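Local coordinates for protein alcohol dehydrogenase, zinc-containing (Thermotoga maritima, PDB 3IP1) that catalyses the NAD(+)-dependent oxidation of scyllo-inosose to 3-dehydro-scyllo-inosose, using zinc, and thus probably serves in myo-inositol degradation, at residues A[5-10]-A[43-48]; A[173-178]-A[352-357]; A[226-231]-A[361-366]. All coordinates share one frame; numbering follows the deposited sequence.

Contact 1: A[5-10]-A[43-48]; sequences AVRLHA and RVEEVP
H9 and E45 meet tip to tip: the imidazole and carboxylate planes lie 24° apart, and H9 NE2 gives its hydrogen to E45 OE2 at 2.6 Å, on the syn lone pair of that oxygen. The bond is short but bent, with the oxygen somewhat off the ring plane. The second oxygen takes a weak share of the same N-H. E45 gets there by putting CG in the crowded position between backbone N and carbonyl carbon and then running straight out over the strand 5-10. On the way it crosses R7 obliquely, its OE1 3.4 Å from R7 CD. R7 NH2 and E45 OE1 form a long salt bridge, with the planes 72° apart; the stronger partner of R7 is D158, through NH1. V47 CG1 packs on A5 CB at 3.7 Å. On the reverse face, V6 CG2 and V44 CG2 touch at 4.1 Å. Underneath, A5 with E45 and R7 with R43 are hydrogen-bonded pairs, while V6 and V44 form the non-hydrogen-bonded pair between them. The alternating pairs are those of antiparallel strands; the 112° between the short segments shows how sharply they cross, here in the N-terminal sheet of a zinc-containing alcohol dehydrogenase.

Contact 2: A[173-178]-A[352-357]; sequences WSLREL and RVISLM
A carboxylate here does two jobs at once: one oxygen of E177 takes a hydrogen bond while the other lies against a methyl group. This happens in the medium-chain alcohol dehydrogenase fold where the end of strand 172-174, in the GroES-like part, meets helix 349-358, which follows the last strand (337-340) of the Rossmann sheet. E177 leaves its short 3-10 turn with CG beside the backbone N (chi1 -72°) and then extends, so that its end reaches the helix. S355 OG donates to E177 OE1 at 2.8 Å, on the syn lone pair. P351 O, one turn earlier in the helix, also lies within hydrogen-bonding reach of S355 OG, so the single proton can at most be shared. E177 OE2 sits 3.4 Å from I354 CG2, the two side chains crossing at about a right angle.

I354 carries the apolar part. Its CD1 meets W173 CB at 3.7 Å, whereas the indole itself turns away from the helix segment toward F350 and donates through NE1 to E128. L175 crosses I354 at roughly a right angle, with CD2 4.0 Å from I354 CG1. Farther along the turn, L178 CD2 lies 3.9 Å from CB of the selenomethionine M357.

The S174 side chain turns the chain before the 3-10 segment: S174 OG accepts from R176 N at 3.1 Å, an ST turn that leads from strand 172-174 into residues 176-178, and the same hydroxyl is bonded to E123. A second subunit packs on the helix beside this site, G214 of that subunit touching S355 and L356. The same methyl that meets M357, L178 CD2, also rests 3.7 Å from the carbonyl oxygen I354 O.

Contact 3: A[226-231]-A[361-366]; sequences GLAAVA and MDMTKI
With CG beside the backbone N (chi1 -65°) and further bends at chi2 (-63°) and chi3, the selenomethionine M363 curls its end back against helix 224-235. M361, also a selenomethionine, instead holds CG anti to the backbone N (chi1 -170°) and turns only at its last torsion. Their selenium atoms converge on one methyl: A231 CB lies 3.7 Å from M363 SE and 3.9 Å from M361 SE. The M363 methyl then lies along the helix backbone, its CE 3.6 Å from A228 CA and 3.9 Å from A228 CB. At the other end L227 CD1 meets I366 CG2 at 3.9 Å, the two side chains sliding past each other in opposite directions. D362 OD1 shapes the loop itself: it accepts from T364 OG1 at 2.6 Å and from T364 N, the latter closing an Asx turn, while D362 OD2 pairs with R186. Helix 224-235, which carries G226, fits the helix of a Rossmann-type GxGxxG strand-turn-helix, and A228, A231 and L227 form the surface met here. No hydrogen bond crosses between the segments, which implies that buried van der Waals packing alone joins them.

From the N terminus, contact 1 closes first: strand 3-12 pairs with strand 40-47 across a loop of 32 residues, completing a local part of the N-terminal sheet before the other two contacts open. Contacts 2 and 3 are long-range and cross, since 226-231 falls between 173-178 and 352-357, and 361-366 follows both. Contact 2 ties the end of strand 172-174 to helix 349-358; contact 3 ties the loop beyond that helix to helix 224-235. Their centres lie about 15 Å apart and they touch, through a probable hydrogen bond between L356 O and M361 N and packing of M357 on M363. Contact 1 stands apart, its centre about 31 Å from each of theirs.

Contact 1: A[5-10]-A[43-48]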
loop_
_atom_site.group_PDB
_atom_site.type_symbol
_atom_site.label_atom_id
_atom_site.label_comp_id
_atom_site.label_asym_id
_atom_site.label_seq_id
_atom_site.Cartn_x
_atom_site.Cartn_y
_atom_site.Cartn_z
ATOM N N ALA A 5 34.550 -4.905 -30.882
ATOM C CA ALA A 5 33.425 -5.280 -30.025
ATOM C C ALA A 5 33.086 -6.748 -30.245
ATOM O O ALA A 5 33.347 -7.292 -31.319
ATOM C CB ALA A 5 32.199 -4.407 -30.318
ATOM N N VAL A 6 32.472 -7.359 -29.232
ATOM C CA VAL A 6 32.011 -8.747 -29.272
ATOM C C VAL A 6 30.592 -8.786 -29.867
ATOM O O VAL A 6 29.622 -8.316 -29.233
ATOM C CB VAL A 6 32.046 -9.344 -27.862
ATOM C CG1 VAL A 6 31.480 -10.735 -27.839
ATOM C CG2 VAL A 6 33.492 -9.311 -27.291
ATOM N N ARG A 7 30.472 -9.336 -31.083
ATOM C CA ARG A 7 29.198 -9.360 -31.803
ATOM C C ARG A 7 28.689 -10.777 -32.078
ATOM O O ARG A 7 29.478 -11.701 -32.320
ATOM C CB ARG A 7 29.278 -8.558 -33.104
ATOM C CG ARG A 7 29.791 -7.124 -32.921
ATOM C CD ARG A 7 29.367 -6.226 -34.085
ATOM N NE ARG A 7 28.064 -5.612 -33.855
ATOM C CZ ARG A 7 27.174 -5.352 -34.805
ATOM N NH1 ARG A 7 26.025 -4.784 -34.491
ATOM N NH2 ARG A 7 27.422 -5.671 -36.065
ATOM N N LEU A 8 27.370 -10.938 -32.021
ATOM C CA LEU A 8 26.725 -12.213 -32.335
ATOM C C LEU A 8 26.053 -12.148 -33.704
ATOM O O LEU A 8 25.233 -11.280 -33.959
ATOM C CB LEU A 8 25.697 -12.613 -31.258
ATOM C CG LEU A 8 25.080 -14.032 -31.287
ATOM C CD1 LEU A 8 24.713 -14.518 -29.885
ATOM C CD2 LEU A 8 23.859 -14.160 -32.218
ATOM N N HIS A 9 26.405 -13.089 -34.572
ATOM C CA HIS A 9 25.746 -13.243 -35.860
ATOM C C HIS A 9 24.965 -14.544 -35.849
ATOM O O HIS A 9 25.395 -15.518 -35.243
ATOM C CB HIS A 9 26.792 -13.260 -36.990
ATOM C CG HIS A 9 27.496 -11.949 -37.161
ATOM N ND1 HIS A 9 27.161 -11.048 -38.153
ATOM C CD2 HIS A 9 28.485 -11.367 -36.439
ATOM C CE1 HIS A 9 27.915 -9.970 -38.036
ATOM N NE2 HIS A 9 28.725 -10.137 -37.003
ATOM N N ALA A 10 23.805 -14.553 -36.489
ATOM C CA ALA A 10 23.036 -15.777 -36.609
ATOM C C ALA A 10 22.266 -15.751 -37.914
ATOM O O ALA A 10 22.136 -14.698 -38.533
ATOM C CB ALA A 10 22.082 -15.938 -35.424
ATOM N N ARG A 43 31.833 -13.329 -32.306
ATOM C CA ARG A 43 33.193 -12.973 -32.685
ATOM C C ARG A 43 33.540 -11.525 -32.351
ATOM O O ARG A 43 32.694 -10.639 -32.413
ATOM C CB ARG A 43 33.431 -13.248 -34.180
ATOM C CG ARG A 43 34.174 -14.549 -34.477
ATOM C CD ARG A 43 35.706 -14.317 -34.637
ATOM N NE ARG A 43 36.171 -14.458 -36.030
ATOM C CZ ARG A 43 36.461 -13.454 -36.861
ATOM N NH1 ARG A 43 36.355 -12.183 -36.484
ATOM N NH2 ARG A 43 36.864 -13.725 -38.093
ATOM N N VAL A 44 34.797 -11.306 -31.980
ATOM C CA VAL A 44 35.343 -9.956 -31.892
ATOM C C VAL A 44 35.508 -9.445 -33.308
ATOM O O VAL A 44 36.193 -10.075 -34.115
ATOM C CB VAL A 44 36.711 -9.945 -31.164
ATOM C CG1 VAL A 44 37.351 -8.545 -31.226
ATOM C CG2 VAL A 44 36.547 -10.423 -29.714
ATOM N N GLU A 45 34.865 -8.327 -33.632
ATOM C CA GLU A 45 34.995 -7.744 -34.963
ATOM C C GLU A 45 35.148 -6.226 -34.885
ATOM O O GLU A 45 34.803 -5.597 -33.870
ATOM C CB GLU A 45 33.828 -8.168 -35.876
ATOM C CG GLU A 45 32.466 -7.565 -35.551
ATOM C CD GLU A 45 31.309 -8.169 -36.377
ATOM O OE1 GLU A 45 30.530 -7.404 -37.005
ATOM O OE2 GLU A 45 31.165 -9.410 -36.393
ATOM N N GLU A 46 35.670 -5.631 -35.951
ATOM C CA GLU A 46 35.800 -4.180 -35.998
ATOM C C GLU A 46 34.443 -3.528 -36.100
ATOM O O GLU A 46 33.553 -4.051 -36.764
ATOM C CB GLU A 46 36.695 -3.739 -37.153
ATOM C CG GLU A 46 38.114 -4.233 -36.998
ATOM C CD GLU A 46 39.109 -3.411 -37.779
ATOM O OE1 GLU A 46 38.746 -2.874 -38.861
ATOM O OE2 GLU A 46 40.265 -3.317 -37.301
ATOM N N VAL A 47 34.291 -2.400 -35.404
ATOM C CA VAL A 47 33.050 -1.620 -35.417
ATOM C C VAL A 47 33.308 -0.154 -35.754
ATOM O O VAL A 47 34.370 0.376 -35.445
ATOM C CB VAL A 47 32.271 -1.708 -34.047
ATOM C CG1 VAL A 47 31.756 -3.121 -33.802
ATOM C CG2 VAL A 47 33.123 -1.209 -32.863
ATOM N N PRO A 48 32.321 0.519 -36.366
ATOM C CA PRO A 48 32.459 1.966 -36.573
ATOM C C PRO A 48 32.499 2.739 -35.246
ATOM O O PRO A 48 32.051 2.235 -34.211
ATOM C CB PRO A 48 31.199 2.334 -37.361
ATOM C CG PRO A 48 30.247 1.239 -37.105
ATOM C CD PRO A 48 31.060 -0.003 -36.922
#

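Contact 2: A[173-178]-A[352-357]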
loop_
_atom_site.group_PDB
_atom_site.type_symbol
_atom_site.label_atom_id
_atom_site.label_comp_id
_atom_site.label_asym_id
_atom_site.label_seq_id
_atom_site.Cartn_x
_atom_site.Cartn_y
_atom_site.Cartn_z
ATOM N N TRP A 173 23.224 6.091 -14.792
ATOM C CA TRP A 173 23.182 6.446 -13.374
ATOM C C TRP A 173 24.601 6.621 -12.839
ATOM O O TRP A 173 25.490 5.814 -13.113
ATOM C CB TRP A 173 22.474 5.346 -12.566
ATOM C CG TRP A 173 21.006 5.249 -12.862
ATOM C CD1 TRP A 173 20.396 4.402 -13.743
ATOM C CD2 TRP A 173 19.964 6.046 -12.281
ATOM N NE1 TRP A 173 19.036 4.620 -13.743
ATOM C CE2 TRP A 173 18.745 5.619 -12.851
ATOM C CE3 TRP A 173 19.946 7.080 -11.330
ATOM C CZ2 TRP A 173 17.512 6.181 -12.499
ATOM C CZ3 TRP A 173 18.717 7.649 -10.986
ATOM C CH2 TRP A 173 17.520 7.187 -11.565
ATOM N N SER A 174 24.811 7.663 -12.054
ATOM C CA SER A 174 26.156 7.973 -11.579
ATOM C C SER A 174 26.667 6.946 -10.580
ATOM O O SER A 174 25.921 6.516 -9.710
ATOM C CB SER A 174 26.180 9.342 -10.920
ATOM O OG SER A 174 27.478 9.588 -10.420
ATOM N N LEU A 175 27.947 6.584 -10.682
ATOM C CA LEU A 175 28.590 5.785 -9.644
ATOM C C LEU A 175 29.489 6.598 -8.688
ATOM O O LEU A 175 30.356 6.012 -8.017
ATOM C CB LEU A 175 29.404 4.643 -10.267
ATOM C CG LEU A 175 28.683 3.602 -11.141
ATOM C CD1 LEU A 175 29.729 2.687 -11.774
ATOM C CD2 LEU A 175 27.599 2.791 -10.375
ATOM N N ARG A 176 29.312 7.921 -8.619
ATOM C CA ARG A 176 30.127 8.810 -7.747
ATOM C C ARG A 176 30.191 8.336 -6.296
ATOM O O ARG A 176 31.237 8.363 -5.645
ATOM C CB ARG A 176 29.560 10.235 -7.751
ATOM C CG ARG A 176 29.978 11.089 -8.919
ATOM C CD ARG A 176 31.157 11.988 -8.557
ATOM N NE ARG A 176 30.907 12.770 -7.349
ATOM C CZ ARG A 176 31.693 13.756 -6.940
ATOM N NH1 ARG A 176 31.414 14.419 -5.828
ATOM N NH2 ARG A 176 32.760 14.075 -7.652
ATOM N N GLU A 177 29.036 7.928 -5.780
ATOM C CA GLU A 177 28.953 7.446 -4.392
ATOM C C GLU A 177 29.916 6.291 -4.060
ATOM O O GLU A 177 30.193 6.032 -2.890
ATOM C CB GLU A 177 27.533 6.972 -4.070
ATOM C CG GLU A 177 26.464 8.062 -3.917
ATOM C CD GLU A 177 25.065 7.443 -3.959
ATOM O OE1 GLU A 177 24.385 7.410 -2.904
ATOM O OE2 GLU A 177 24.672 6.944 -5.040
ATOM N N LEU A 178 30.387 5.569 -5.071
ATOM C CA LEU A 178 31.291 4.439 -4.817
ATOM C C LEU A 178 32.751 4.883 -4.690
ATOM O O LEU A 178 33.609 4.101 -4.296
ATOM C CB LEU A 178 31.158 3.352 -5.899
ATOM C CG LEU A 178 29.773 2.754 -6.207
ATOM C CD1 LEU A 178 29.910 1.610 -7.208
ATOM C CD2 LEU A 178 29.044 2.267 -4.957
ATOM N N ARG A 352 19.044 3.396 -5.698
ATOM C CA ARG A 352 19.060 2.832 -4.360
ATOM C C ARG A 352 20.009 1.639 -4.282
ATOM O O ARG A 352 20.658 1.443 -3.259
ATOM C CB ARG A 352 17.655 2.408 -3.897
ATOM C CG ARG A 352 16.746 3.546 -3.429
ATOM C CD ARG A 352 15.384 2.964 -3.035
ATOM N NE ARG A 352 14.382 3.965 -2.668
ATOM C CZ ARG A 352 13.435 4.421 -3.484
ATOM N NH1 ARG A 352 13.353 4.000 -4.749
ATOM N NH2 ARG A 352 12.569 5.313 -3.040
ATOM N N VAL A 353 20.071 0.830 -5.338
ATOM C CA VAL A 353 21.046 -0.273 -5.374
ATOM C C VAL A 353 22.474 0.290 -5.279
ATOM O O VAL A 353 23.317 -0.257 -4.583
ATOM C CB VAL A 353 20.900 -1.172 -6.618
ATOM C CG1 VAL A 353 22.166 -2.077 -6.784
ATOM C CG2 VAL A 353 19.618 -2.003 -6.512
ATOM N N ILE A 354 22.716 1.406 -5.966
ATOM C CA ILE A 354 24.015 2.086 -5.910
ATOM C C ILE A 354 24.342 2.587 -4.485
ATOM O O ILE A 354 25.451 2.351 -3.980
ATOM C CB ILE A 354 24.118 3.211 -6.998
ATOM C CG1 ILE A 354 24.131 2.568 -8.393
ATOM C CG2 ILE A 354 25.356 4.090 -6.766
ATOM C CD1 ILE A 354 23.637 3.489 -9.558
ATOM N N SER A 355 23.371 3.245 -3.838
ATOM C CA SER A 355 23.552 3.738 -2.455
ATOM C C SER A 355 23.802 2.600 -1.499
ATOM O O SER A 355 24.621 2.719 -0.598
ATOM C CB SER A 355 22.340 4.532 -1.974
ATOM O OG SER A 355 22.210 5.693 -2.767
ATOM N N LEU A 356 23.095 1.498 -1.709
ATOM C CA LEU A 356 23.257 0.311 -0.888
ATOM C C LEU A 356 24.701 -0.225 -0.998
ATOM O O LEU A 356 25.373 -0.455 0.011
ATOM C CB LEU A 356 22.236 -0.733 -1.336
ATOM C CG LEU A 356 21.543 -1.683 -0.371
ATOM C CD1 LEU A 356 21.294 -1.127 1.039
ATOM C CD2 LEU A 356 20.257 -2.124 -1.010
HETATM N N MSE A 357 25.179 -0.397 -2.228
HETATM C CA MSE A 357 26.569 -0.782 -2.436
HETATM C C MSE A 357 27.517 0.216 -1.773
HETATM O O MSE A 357 28.469 -0.191 -1.122
HETATM C CB MSE A 357 26.903 -0.886 -3.923
HETATM C CG MSE A 357 26.241 -2.066 -4.627
HETATM SE SE MSE A 357 26.836 -2.084 -6.473
HETATM C CE MSE A 357 25.828 -3.678 -7.039
#

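Contact 3: A[226-231]-A[361-366]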
loop_
_atom_site.group_PDB
_atom_site.type_symbol
_atom_site.label_atom_id
_atom_site.label_comp_id
_atom_site.label_asym_id
_atom_site.label_seq_id
_atom_site.Cartn_x
_atom_site.Cartn_y
_atom_site.Cartn_z
ATOM N N GLY A 226 19.496 -14.729 -7.399
ATOM C CA GLY A 226 19.279 -15.265 -6.037
ATOM C C GLY A 226 20.311 -14.754 -5.030
ATOM O O GLY A 226 19.976 -14.441 -3.897
ATOM N N LEU A 227 21.567 -14.646 -5.453
ATOM C CA LEU A 227 22.620 -14.132 -4.584
ATOM C C LEU A 227 22.447 -12.646 -4.209
ATOM O O LEU A 227 22.725 -12.263 -3.083
ATOM C CB LEU A 227 23.993 -14.380 -5.214
ATOM C CG LEU A 227 24.443 -15.849 -5.222
ATOM C CD1 LEU A 227 25.843 -16.023 -5.852
ATOM C CD2 LEU A 227 24.404 -16.447 -3.812
ATOM N N ALA A 228 22.004 -11.823 -5.158
ATOM C CA ALA A 228 21.701 -10.420 -4.890
ATOM C C ALA A 228 20.547 -10.325 -3.914
ATOM O O ALA A 228 20.610 -9.545 -2.950
ATOM C CB ALA A 228 21.367 -9.682 -6.185
ATOM N N ALA A 229 19.516 -11.150 -4.123
ATOM C CA ALA A 229 18.381 -11.169 -3.200
ATOM C C ALA A 229 18.797 -11.497 -1.755
ATOM O O ALA A 229 18.259 -10.911 -0.819
ATOM C CB ALA A 229 17.279 -12.104 -3.687
ATOM N N VAL A 230 19.764 -12.401 -1.573
ATOM C CA VAL A 230 20.254 -12.736 -0.229
ATOM C C VAL A 230 20.792 -11.495 0.439
ATOM O O VAL A 230 20.398 -11.165 1.572
ATOM C CB VAL A 230 21.363 -13.825 -0.245
ATOM C CG1 VAL A 230 22.045 -13.930 1.125
ATOM C CG2 VAL A 230 20.762 -15.162 -0.614
ATOM N N ALA A 231 21.688 -10.820 -0.275
ATOM C CA ALA A 231 22.302 -9.579 0.176
ATOM C C ALA A 231 21.252 -8.509 0.467
ATOM O O ALA A 231 21.276 -7.887 1.534
ATOM C CB ALA A 231 23.310 -9.079 -0.873
HETATM N N MSE A 361 27.162 -2.929 1.038
HETATM C CA MSE A 361 26.731 -4.148 0.365
HETATM C C MSE A 361 27.573 -4.400 -0.885
HETATM O O MSE A 361 27.330 -3.822 -1.957
HETATM C CB MSE A 361 25.240 -4.098 0.014
HETATM C CG MSE A 361 24.659 -5.432 -0.469
HETATM SE SE MSE A 361 22.816 -5.214 -1.129
HETATM C CE MSE A 361 23.226 -4.412 -2.864
ATOM N N ASP A 362 28.547 -5.288 -0.738
ATOM C CA ASP A 362 29.541 -5.569 -1.768
ATOM C C ASP A 362 29.206 -6.827 -2.595
ATOM O O ASP A 362 29.474 -7.963 -2.174
ATOM C CB ASP A 362 30.930 -5.719 -1.123
ATOM C CG ASP A 362 32.023 -5.998 -2.144
ATOM O OD1 ASP A 362 31.774 -5.862 -3.359
ATOM O OD2 ASP A 362 33.145 -6.351 -1.722
HETATM N N MSE A 363 28.671 -6.619 -3.790
HETATM C CA MSE A 363 28.312 -7.736 -4.651
HETATM C C MSE A 363 29.509 -8.315 -5.426
HETATM O O MSE A 363 29.378 -9.360 -6.059
HETATM C CB MSE A 363 27.199 -7.331 -5.628
HETATM C CG MSE A 363 25.882 -6.999 -4.975
HETATM SE SE MSE A 363 25.131 -8.535 -4.060
HETATM C CE MSE A 363 25.157 -9.819 -5.511
ATOM N N THR A 364 30.657 -7.640 -5.388
ATOM C CA THR A 364 31.834 -8.074 -6.166
ATOM C C THR A 364 32.342 -9.441 -5.711
ATOM O O THR A 364 33.055 -10.115 -6.457
ATOM C CB THR A 364 33.011 -7.042 -6.167
ATOM O OG1 THR A 364 33.586 -6.933 -4.853
ATOM C CG2 THR A 364 32.536 -5.675 -6.644
ATOM N N LYS A 365 31.914 -9.870 -4.521
ATOM C CA LYS A 365 32.251 -11.192 -4.007
ATOM C C LYS A 365 31.834 -12.320 -4.953
ATOM O O LYS A 365 32.373 -13.418 -4.879
ATOM C CB LYS A 365 31.616 -11.429 -2.629
ATOM C CG LYS A 365 32.044 -10.445 -1.535
ATOM C CD LYS A 365 31.560 -10.943 -0.182
ATOM C CE LYS A 365 32.225 -10.200 0.964
ATOM N NZ LYS A 365 31.452 -8.986 1.358
ATOM N N ILE A 366 30.869 -12.057 -5.830
ATOM C CA ILE A 366 30.358 -13.106 -6.703
ATOM C C ILE A 366 31.122 -13.252 -8.023
ATOM O O ILE A 366 30.903 -14.219 -8.763
ATOM C CB ILE A 366 28.829 -12.975 -6.969
ATOM C CG1 ILE A 366 28.541 -11.897 -8.023
ATOM C CG2 ILE A 366 28.064 -12.781 -5.629
ATOM C CD1 ILE A 366 27.158 -12.019 -8.663
#